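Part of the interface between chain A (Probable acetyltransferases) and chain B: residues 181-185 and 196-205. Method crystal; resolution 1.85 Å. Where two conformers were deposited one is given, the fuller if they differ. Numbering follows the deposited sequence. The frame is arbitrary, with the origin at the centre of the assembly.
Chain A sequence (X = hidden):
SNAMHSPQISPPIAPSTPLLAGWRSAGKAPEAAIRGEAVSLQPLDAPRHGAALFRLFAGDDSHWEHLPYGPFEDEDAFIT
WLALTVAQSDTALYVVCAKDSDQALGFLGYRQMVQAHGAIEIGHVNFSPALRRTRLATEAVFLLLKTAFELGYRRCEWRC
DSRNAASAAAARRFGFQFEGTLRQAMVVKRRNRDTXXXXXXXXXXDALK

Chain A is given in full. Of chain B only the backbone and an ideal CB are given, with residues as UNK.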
# COMPACT_ATOMS: atom_id res chain seq x y z
N THR A 181 13.00 2.10 -3.40
CA THR A 181 12.93 2.59 -2.06
C THR A 181 11.99 3.79 -1.95
O THR A 181 12.12 4.75 -2.63
CB THR A 181 14.31 3.02 -1.56
OG1 THR A 181 15.23 1.95 -1.65
CG2 THR A 181 14.22 3.52 -0.13
N LEU A 182 11.05 3.64 -1.04
CA LEU A 182 10.08 4.65 -0.70
C LEU A 182 10.70 5.57 0.38
O LEU A 182 10.78 5.21 1.57
CB LEU A 182 8.80 3.99 -0.21
CG LEU A 182 7.75 3.54 -1.22
CD1 LEU A 182 8.33 3.18 -2.59
CD2 LEU A 182 6.83 2.44 -0.62
N ARG A 183 11.14 6.76 -0.06
CA ARG A 183 11.84 7.63 0.80
C ARG A 183 10.89 8.35 1.76
O ARG A 183 9.87 8.85 1.34
CB ARG A 183 12.60 8.66 -0.03
CG ARG A 183 13.50 8.05 -1.19
CD ARG A 183 13.94 9.19 -2.12
NE ARG A 183 12.75 9.83 -2.67
CZ ARG A 183 12.72 11.06 -3.16
NH1 ARG A 183 13.84 11.78 -3.21
NH2 ARG A 183 11.58 11.56 -3.64
N GLN A 184 11.33 8.53 3.01
CA GLN A 184 10.50 9.15 4.07
C GLN A 184 9.07 8.56 4.09
O GLN A 184 8.08 9.30 4.26
CB GLN A 184 10.44 10.70 3.95
CG GLN A 184 11.86 11.28 3.89
CD GLN A 184 11.92 12.80 3.98
OE1 GLN A 184 10.90 13.51 3.90
NE2 GLN A 184 13.12 13.30 4.09
N ALA A 185 9.00 7.25 4.02
CA ALA A 185 7.72 6.55 3.96
C ALA A 185 7.04 6.59 5.31
O ALA A 185 5.79 6.73 5.41
CB ALA A 185 7.97 5.09 3.52
N UNK B 196 3.93 2.65 -11.63
CA UNK B 196 5.09 3.51 -11.38
C UNK B 196 4.81 4.31 -10.07
O UNK B 196 3.73 4.87 -9.92
CB UNK B 196 5.35 4.44 -12.56
N UNK B 197 5.79 4.36 -9.19
CA UNK B 197 5.68 5.15 -7.94
C UNK B 197 6.67 6.33 -7.96
O UNK B 197 7.90 6.14 -8.15
CB UNK B 197 5.94 4.26 -6.72
N UNK B 198 6.15 7.54 -7.80
CA UNK B 198 6.95 8.76 -7.75
C UNK B 198 6.66 9.48 -6.39
O UNK B 198 5.60 9.28 -5.79
CB UNK B 198 6.63 9.66 -8.94
N UNK B 199 7.60 10.26 -5.90
CA UNK B 199 7.38 10.97 -4.66
C UNK B 199 8.08 12.30 -4.67
O UNK B 199 9.05 12.52 -5.40
CB UNK B 199 7.85 10.13 -3.47
N UNK B 200 7.53 13.22 -3.88
CA UNK B 200 8.25 14.47 -3.52
C UNK B 200 8.39 14.48 -2.02
O UNK B 200 7.40 14.23 -1.28
CB UNK B 200 7.52 15.72 -4.01
N UNK B 201 9.59 14.81 -1.53
CA UNK B 201 9.78 14.94 -0.14
C UNK B 201 9.61 16.41 0.31
O UNK B 201 9.65 17.29 -0.53
CB UNK B 201 11.16 14.40 0.24
N UNK B 202 9.38 16.66 1.59
CA UNK B 202 9.23 18.03 2.08
C UNK B 202 10.53 18.86 1.79
O UNK B 202 10.43 20.04 1.37
CB UNK B 202 8.92 18.01 3.58
N UNK B 203 11.71 18.24 1.87
CA UNK B 203 12.95 19.01 1.51
C UNK B 203 12.98 19.39 0.03
O UNK B 203 13.53 20.46 -0.35
CB UNK B 203 14.20 18.19 1.84
N UNK B 204 12.36 18.54 -0.80
CA UNK B 204 12.26 18.77 -2.22
C UNK B 204 11.29 19.88 -2.58
O UNK B 204 11.55 20.68 -3.51
CB UNK B 204 11.84 17.48 -2.92
N UNK B 205 10.22 20.00 -1.77
CA UNK B 205 9.20 20.98 -1.97
C UNK B 205 9.81 22.36 -1.74
O UNK B 205 9.70 23.28 -2.58
CB UNK B 205 8.01 20.73 -1.05

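Chain B crosses this part of the interface as an extended strand that turns into a helix, while chain A offers the apolar end of Leu A182, the guanidinium of Arg A183 and the side-chain amide of Gln A184. At position 196 the ideal CB has nothing of the chain A stretch within 5.5 Å, so this contact sets no preference; the residue is His B196, whose ring is hydrogen-bonded elsewhere in the structure.

Position 197 is different. Its CA-to-CB bond points toward chain A, and the ideal CB lies 4.9 Å from CD1 of Leu A182, a gap that suits a small or medium apolar side chain such as alanine, valine or isoleucine. The residue is Val B197, in the t rotamer, which brings CG1 to 4.1 Å from CD1 of Leu A182.

Position 198 points away and is unconstrained; it holds Phe B198. Position 199 points toward chain A again, the ideal CB 4.0 Å from NH2 of Arg A183. A short side chain with an acceptor is favoured: serine or threonine would fit, and aspartate would add charge. The residue is Ser B199. Its chi1 of 71° (p) directs OG to the edge of the guanidinium, where it accepts a nearly linear hydrogen bond, NH2 of Arg A183 to OG 2.7 Å. Position 200 points away and carries selenomethionine, Met B200, whose side chain makes no contact with the chain A stretch.

Position 201 faces chain A, its ideal CB 3.8 Å from OE1 of Gln A184 and 4.8 Å from NH2 of Arg A183. It is also the N-cap of the helix, where serine, threonine, aspartate or asparagine is common, but the flat face of the Arg A183 guanidinium would also accept an apolar group lying over it. Leu B201 takes the second course: CD1 lies over one face of the guanidinium, 3.6 Å from NH1 of Arg A183, and CD2 packs 3.4 Å from O of Arg A183.

At position 202, CA-to-CB points sideways, with the ideal CB 4.9 Å from OE1 of Gln A184; a polar side chain able to reach the amide would suit. In Asp B202, OD2 comes 3.0 Å from the modelled OE1 of Gln A184, although the orientation of that amide is uncertain, and OD2 also accepts a weak hydrogen bond from N of position 203. Position 203 has ordinary helical angles and room for a CB, so glycine is not required; it is Gly B203.

Position 204 points toward chain A from beyond 5.5 Å, a distance calling for a long acidic or amide side chain to reach Arg A183. Glu B204 forms a salt bridge: OE2 lies 2.8 Å from NH1 of Arg A183, and OE1 accepts from NH2 of Arg A183 at 3.1 Å. OE1 also accepts from N of Leu B201 at 2.9 Å, tying the bridge to the helix start. Position 205 is out of reach and holds Trp B205.

Chain B (196-205) HVFSMLDGEW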
# COMPACT_ATOMS: atom_id res chain seq x y z
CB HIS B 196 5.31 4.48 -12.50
CG HIS B 196 5.83 3.85 -13.75
ND1 HIS B 196 6.67 2.74 -13.73
CD2 HIS B 196 5.74 4.26 -15.04
CE1 HIS B 196 6.97 2.44 -14.99
NE2 HIS B 196 6.45 3.38 -15.79
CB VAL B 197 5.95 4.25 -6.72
CG1 VAL B 197 5.97 5.13 -5.39
CG2 VAL B 197 4.95 3.03 -6.66
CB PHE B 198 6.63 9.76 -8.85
CG PHE B 198 6.67 9.24 -10.24
CD1 PHE B 198 7.67 9.64 -11.11
CD2 PHE B 198 5.61 8.49 -10.74
CE1 PHE B 198 7.66 9.19 -12.43
CE2 PHE B 198 5.60 8.05 -12.03
CZ PHE B 198 6.62 8.41 -12.89
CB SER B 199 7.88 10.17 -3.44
OG SER B 199 9.31 10.14 -3.42
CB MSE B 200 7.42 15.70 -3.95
CG MSE B 200 8.19 17.05 -3.80
SE MSE B 200 7.15 18.49 -4.60
CE MSE B 200 7.55 18.11 -6.51
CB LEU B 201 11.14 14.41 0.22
CG LEU B 201 11.46 13.02 -0.32
CD1 LEU B 201 12.82 12.66 0.08
CD2 LEU B 201 10.39 12.02 0.28
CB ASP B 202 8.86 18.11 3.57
CG ASP B 202 9.74 17.19 4.49
OD1 ASP B 202 9.38 17.21 5.68
OD2 ASP B 202 10.76 16.54 4.08
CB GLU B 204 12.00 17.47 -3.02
CG GLU B 204 13.16 16.47 -2.96
CD GLU B 204 12.89 15.10 -3.58
OE1 GLU B 204 11.72 14.65 -3.49
OE2 GLU B 204 13.85 14.42 -4.08
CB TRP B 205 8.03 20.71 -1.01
CG TRP B 205 7.14 21.84 -0.86
CD1 TRP B 205 7.08 22.63 0.22
CD2 TRP B 205 6.16 22.33 -1.80
NE1 TRP B 205 6.15 23.62 0.02
CE2 TRP B 205 5.55 23.44 -1.20
CE3 TRP B 205 5.76 21.96 -3.10
CZ2 TRP B 205 4.61 24.22 -1.84
CZ3 TRP B 205 4.80 22.70 -3.72
CH2 TRP B 205 4.22 23.81 -3.09
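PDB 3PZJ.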